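Local coordinates for protein SusD homolog (PDB 3IV0) that probably binds glycans at the bacterial outer membrane as a SusD-family lipoprotein, although its own ligand and exact function are not established, at residues I256-G260 against G360-R366; F33-M38 against E267-N271. All coordinates share one frame; numbering follows the deposited sequence.

Interaction 1. Residues I256-G260 against G360-R366; sequences IFAGG and GNQIVFR
Asn361 N donates to Ala258 O at 3.1 Å, the one direct hydrogen bond between the segments. The N-H points well at the oxygen (162°), but it arrives from above the carbonyl plane and not on a lone pair. A water adds a second polar link, donating to Phe257 O at 2.8 Å and to Asn361 O at 2.7 Å. It thus spans two carbonyls that could not bond each other. Gly360 CA also makes a CH...O contact with Phe257 O. A CB on Gly360 would clash with Phe257 O and Ala258 CA; its absence lets the backbones come this close.

The Asn361 amide lies alongside the turn that follows the helix, with Asn361 ND2 3.5 Å from Gly259 CA. Its polar partners are on strand 264-268 and just beyond: ND2 bonds Glu267 OE1, and OD1 takes Gln270 N. With an alanine here, Gln270 N would probably lose its acceptor and Glu267 OE1 one of its donors.

The segments join the end of helix 253-258 to strand 362-366, half of a small two-stranded antiparallel sheet in this largely helical SusD-family fold. Val364 and Phe365 form a classic beta bulge opposite Phe266.

In the conformer described, Ile363 CG1 lies 3.9 Å from Phe257 CD1, and Ile363 CD1 is 3.7 Å from Ile256 O.

Arg366 CG sits between its backbone N and carbonyl carbon (chi1 64°), and the extended chain carries the guanidinium to Phe257, perpendicular to the ring. Phe257 CZ sits over one guanidinium face, and Arg366 NH2 lies at the ring edge, 3.7 Å from Phe257 CZ. Ile256 CG2 packs on Arg366 CD. Salt bridges to Glu426, Glu263 and Glu422 hold the charged end.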
loop_
_atom_site.group_PDB
_atom_site.type_symbol
_atom_site.label_atom_id
_atom_site.label_comp_id
_atom_site.label_asym_id
_atom_site.label_seq_id
_atom_site.Cartn_x
_atom_site.Cartn_y
_atom_site.Cartn_z
ATOM N N ILE A 256 7.611 1.229 -14.735
ATOM C CA ILE A 256 6.542 1.074 -13.742
ATOM C C ILE A 256 6.906 1.783 -12.454
ATOM O O ILE A 256 6.158 2.610 -11.920
ATOM C CB ILE A 256 6.221 -0.394 -13.410
ATOM C CG1 ILE A 256 5.908 -1.211 -14.659
ATOM C CG2 ILE A 256 5.072 -0.443 -12.378
ATOM C CD1 ILE A 256 5.789 -2.741 -14.406
ATOM N N PHE A 257 8.094 1.479 -11.937
ATOM C CA PHE A 257 8.481 1.965 -10.626
ATOM C C PHE A 257 8.990 3.393 -10.563
ATOM O O PHE A 257 9.042 3.988 -9.474
ATOM C CB PHE A 257 9.357 0.927 -9.910
ATOM C CG PHE A 257 8.663 -0.389 -9.805
ATOM C CD1 PHE A 257 7.473 -0.485 -9.080
ATOM C CD2 PHE A 257 9.073 -1.481 -10.532
ATOM C CE1 PHE A 257 6.775 -1.672 -9.033
ATOM C CE2 PHE A 257 8.341 -2.676 -10.485
ATOM C CZ PHE A 257 7.182 -2.729 -9.755
ATOM N N ALA A 258 9.252 4.010 -11.719
ATOM C CA ALA A 258 9.548 5.425 -11.768
ATOM C C ALA A 258 8.300 6.218 -11.410
ATOM O O ALA A 258 8.388 7.333 -10.870
ATOM C CB ALA A 258 9.999 5.819 -13.161
ATOM N N GLY A 259 7.142 5.651 -11.739
ATOM C CA GLY A 259 5.877 6.336 -11.545
ATOM C C GLY A 259 5.369 6.945 -12.814
ATOM O O GLY A 259 6.146 7.210 -13.749
ATOM N N GLY A 260 4.061 7.178 -12.845
ATOM C CA GLY A 260 3.434 7.781 -13.990
ATOM C C GLY A 260 3.252 6.870 -15.190
ATOM O O GLY A 260 2.895 7.340 -16.273
ATOM N N GLY A 360 11.788 7.202 -7.828
ATOM C CA GLY A 360 10.439 7.083 -8.342
ATOM C C GLY A 360 9.369 7.306 -7.306
ATOM O O GLY A 360 9.625 7.376 -6.109
ATOM N N ASN A 361 8.143 7.398 -7.790
ATOM C CA ASN A 361 6.953 7.430 -6.918
ATOM C C ASN A 361 6.829 6.122 -6.168
ATOM O O ASN A 361 7.298 5.102 -6.634
ATOM C CB ASN A 361 5.675 7.649 -7.753
ATOM C CG ASN A 361 5.657 8.946 -8.515
ATOM O OD1 ASN A 361 6.419 9.872 -8.230
ATOM N ND2 ASN A 361 4.787 9.018 -9.496
ATOM N N GLN A 362 6.169 6.133 -5.023
ATOM C CA GLN A 362 5.812 4.906 -4.342
ATOM C C GLN A 362 4.538 4.415 -4.970
ATOM O O GLN A 362 3.529 5.137 -5.033
ATOM C CB GLN A 362 5.625 5.144 -2.845
ATOM C CG GLN A 362 5.062 3.940 -2.091
ATOM C CD GLN A 362 6.014 2.791 -1.880
ATOM O OE1 GLN A 362 7.220 2.964 -1.846
ATOM N NE2 GLN A 362 5.450 1.591 -1.722
ATOM N N ILE A 363 4.539 3.156 -5.420
ATOM C CA ILE A 363 3.390 2.626 -6.149
ATOM C C ILE A 363 2.422 1.927 -5.220
ATOM O O ILE A 363 2.647 0.746 -4.866
ATOM C CB ILE A 363 3.791 1.653 -7.244
ATOM C CG1 ILE A 363 4.861 2.272 -8.165
ATOM C CG2 ILE A 363 2.575 1.281 -8.087
ATOM C CD1 ILE A 363 4.530 3.668 -8.810
ATOM N N VAL A 364 1.348 2.603 -4.806
ATOM C CA VAL A 364 0.459 2.096 -3.786
ATOM C C VAL A 364 -0.432 1.005 -4.362
ATOM O O VAL A 364 -0.545 -0.094 -3.770
ATOM C CB VAL A 364 -0.389 3.238 -3.187
ATOM C CG1 VAL A 364 -1.435 2.680 -2.189
ATOM C CG2 VAL A 364 0.505 4.248 -2.481
ATOM N N PHE A 365 -1.069 1.269 -5.479
ATOM C CA PHE A 365 -1.913 0.312 -6.169
ATOM C C PHE A 365 -1.485 0.314 -7.610
ATOM O O PHE A 365 -1.324 1.381 -8.227
ATOM C CB PHE A 365 -3.385 0.708 -6.101
ATOM C CG PHE A 365 -3.951 0.824 -4.702
ATOM C CD1 PHE A 365 -3.778 -0.178 -3.742
ATOM C CD2 PHE A 365 -4.742 1.941 -4.368
ATOM C CE1 PHE A 365 -4.321 -0.060 -2.497
ATOM C CE2 PHE A 365 -5.299 2.040 -3.088
ATOM C CZ PHE A 365 -5.056 1.049 -2.161
ATOM N N ARG A 366 -1.332 -0.861 -8.207
ATOM C CA ARG A 366 -1.110 -0.902 -9.649
ATOM C C ARG A 366 -1.896 -2.020 -10.318
ATOM O O ARG A 366 -2.509 -2.875 -9.648
ATOM C CB ARG A 366 0.353 -0.961 -10.023
ATOM C CG ARG A 366 1.053 -2.191 -9.582
ATOM C CD ARG A 366 2.510 -2.171 -10.092
ATOM N NE ARG A 366 3.310 -3.203 -9.438
ATOM C CZ ARG A 366 3.668 -4.358 -10.002
ATOM N NH1 ARG A 366 3.297 -4.696 -11.213
ATOM N NH2 ARG A 366 4.421 -5.191 -9.317
HETATM O O HOH W 1 8.870 2.959 -6.899
#

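Interaction 2. Residues F33-M38 against E267-N271; sequences FRNATM and EIAQN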
loop_
_atom_site.group_PDB
_atom_site.type_symbol
_atom_site.label_atom_id
_atom_site.label_comp_id
_atom_site.label_asym_id
_atom_site.label_seq_id
_atom_site.Cartn_x
_atom_site.Cartn_y
_atom_site.Cartn_z
ATOM N N PHE A 33 -0.674 12.990 3.381
ATOM C CA PHE A 33 -0.672 11.536 3.229
ATOM C C PHE A 33 0.744 11.072 2.909
ATOM O O PHE A 33 1.197 10.055 3.442
ATOM C CB PHE A 33 -1.624 11.138 2.132
ATOM C CG PHE A 33 -1.777 9.656 1.994
ATOM C CD1 PHE A 33 -2.630 8.946 2.841
ATOM C CD2 PHE A 33 -1.068 8.962 1.061
ATOM C CE1 PHE A 33 -2.774 7.566 2.703
ATOM C CE2 PHE A 33 -1.203 7.589 0.944
ATOM C CZ PHE A 33 -2.051 6.910 1.775
ATOM N N ARG A 34 1.461 11.787 2.062
ATOM C CA ARG A 34 2.837 11.465 1.747
ATOM C C ARG A 34 3.691 11.538 3.008
ATOM O O ARG A 34 4.570 10.692 3.235
ATOM C CB ARG A 34 3.367 12.410 0.691
ATOM C CG ARG A 34 4.858 12.262 0.439
ATOM C CD ARG A 34 5.279 13.003 -0.783
ATOM N NE ARG A 34 4.950 14.419 -0.709
ATOM C CZ ARG A 34 4.893 15.215 -1.768
ATOM N NH1 ARG A 34 5.138 14.762 -2.977
ATOM N NH2 ARG A 34 4.588 16.508 -1.586
ATOM N N ASN A 35 3.523 12.579 3.817
ATOM C CA ASN A 35 4.271 12.676 5.065
ATOM C C ASN A 35 4.019 11.506 5.994
ATOM O O ASN A 35 4.970 11.014 6.625
ATOM C CB ASN A 35 3.968 14.008 5.764
ATOM C CG ASN A 35 4.684 15.173 5.130
ATOM O OD1 ASN A 35 5.694 15.012 4.479
ATOM N ND2 ASN A 35 4.135 16.374 5.352
ATOM N N ALA A 36 2.757 11.090 6.099
ATOM C CA ALA A 36 2.384 10.003 7.007
ATOM C C ALA A 36 2.952 8.666 6.583
ATOM O O ALA A 36 3.166 7.788 7.440
ATOM C CB ALA A 36 0.894 9.901 7.065
ATOM N N THR A 37 3.148 8.462 5.296
ATOM C CA THR A 37 3.498 7.144 4.760
ATOM C C THR A 37 4.954 6.967 4.393
ATOM O O THR A 37 5.481 5.855 4.529
ATOM C CB THR A 37 2.652 6.853 3.511
ATOM O OG1 THR A 37 2.778 7.936 2.596
ATOM C CG2 THR A 37 1.182 6.618 3.862
HETATM N N MSE A 38 5.596 8.056 3.918
HETATM C CA MSE A 38 6.921 8.051 3.267
HETATM C C MSE A 38 7.910 9.105 3.711
HETATM O O MSE A 38 9.109 8.835 3.653
HETATM C CB MSE A 38 6.763 8.165 1.738
HETATM C CG MSE A 38 5.915 7.077 1.048
HETATM SE SE MSE A 38 6.628 5.279 1.207
HETATM C CE MSE A 38 8.288 5.582 0.258
ATOM N N GLU A 267 -0.371 6.338 -6.808
ATOM C CA GLU A 267 1.036 6.512 -6.456
ATOM C C GLU A 267 1.204 7.732 -5.574
ATOM O O GLU A 267 0.452 8.685 -5.705
ATOM C CB GLU A 267 1.882 6.667 -7.736
ATOM C CG GLU A 267 1.560 5.628 -8.783
ATOM C CD GLU A 267 2.259 5.852 -10.110
ATOM O OE1 GLU A 267 3.014 6.834 -10.260
ATOM O OE2 GLU A 267 1.993 5.031 -11.018
ATOM N N ILE A 268 2.182 7.662 -4.679
ATOM C CA ILE A 268 2.614 8.784 -3.864
ATOM C C ILE A 268 3.788 9.419 -4.579
ATOM O O ILE A 268 4.751 8.743 -4.938
ATOM C CB ILE A 268 3.044 8.299 -2.453
ATOM C CG1 ILE A 268 1.897 7.595 -1.711
ATOM C CG2 ILE A 268 3.527 9.488 -1.595
ATOM C CD1 ILE A 268 2.330 6.667 -0.553
ATOM N N ALA A 269 3.727 10.730 -4.832
ATOM C CA ALA A 269 4.691 11.402 -5.661
ATOM C C ALA A 269 6.010 11.649 -4.942
ATOM O O ALA A 269 6.031 12.149 -3.819
ATOM C CB ALA A 269 4.095 12.772 -6.119
ATOM N N GLN A 270 7.107 11.293 -5.604
ATOM C CA GLN A 270 8.430 11.768 -5.232
ATOM C C GLN A 270 8.916 12.687 -6.344
ATOM O O GLN A 270 8.687 12.434 -7.524
ATOM C CB GLN A 270 9.437 10.613 -5.056
ATOM C CG GLN A 270 10.467 10.905 -3.996
ATOM C CD GLN A 270 11.510 9.836 -3.793
ATOM O OE1 GLN A 270 11.598 8.833 -4.537
ATOM N NE2 GLN A 270 12.305 10.033 -2.795
ATOM N N ASN A 271 9.576 13.748 -5.951
ATOM C CA ASN A 271 10.163 14.663 -6.930
ATOM C C ASN A 271 11.421 15.281 -6.313
ATOM O O ASN A 271 11.367 16.325 -5.639
ATOM C CB ASN A 271 9.138 15.687 -7.397
ATOM C CG ASN A 271 9.606 16.451 -8.608
ATOM O OD1 ASN A 271 10.801 16.626 -8.792
ATOM N ND2 ASN A 271 8.670 16.868 -9.461
#
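Ile268 packs against one side of helix 19-39, where this helix meets the end of strand 264-268. This is helix-on-strand packing inside the mainly helical SusD-family fold, and most of the touching residues are buried.

The two branches of Ile268 do different work. Ile268 CG2 lies against the aliphatic start of Arg34, 3.7 Å from Arg34 CG. CD1 meets three residues, Phe33, Thr37 and Met38. Ile268 CD1 is 3.9 Å from Phe33 CE2, and the two side chains cross at about a right angle. Met38, a selenomethionine in this crystal, touches CD1 with its CG. Thr37 OG1 is 3.4 Å from the same methyl, Ile268 CD1. That hydroxyl sits between its own backbone N and carbonyl carbon (chi1 53°), which lets Thr37 OG1 donate back to Phe33 O at 2.8 Å. The polar atom is therefore satisfied within the helix although it faces a methyl group. Phe33 also meets Phe137 of helix 117-142 edge-to-face.

Arg34 runs extended past Ile268, with CG anti to its N (chi1 172°), and then bends at chi3 (58°). The bend brings the guanidinium to the chain just after the strand. The end nitrogen NH2 of Arg34 bonds Asn31 OD1 and forms a salt bridge with Glu276, which probably helps fix the turn of the group.

Ala269 offers both its methyl and its carbonyl to the arginine. Ala269 CB is 3.9 Å from Arg34 NH1. The carbonyl takes the one hydrogen bond of the contact: Arg34 NH1 to Ala269 O, 2.9 Å, with the oxygen in the guanidinium plane and the nitrogen above the carbonyl plane.

How the interactions relate
Both contacts reach the same small sheet, since strands 264-268 and 362-366 are antiparallel neighbours. Interaction 1 brings the end of helix 253-258 to one strand. Interaction 2 brings helix 19-39 to the other. Their centres lie about 11 Å apart. Gln362 and Ile268 join them through a backbone hydrogen bond, and Glu267 OE1 probably accepts from Gly260 N. Interaction 1 is only partly buried, and its bonding is largely backbone and water, with an arginine held by acids at one end. Interaction 2 is a buried contact with mostly apolar chemistry, and its polar link is at the partly exposed Arg34 and Ala269.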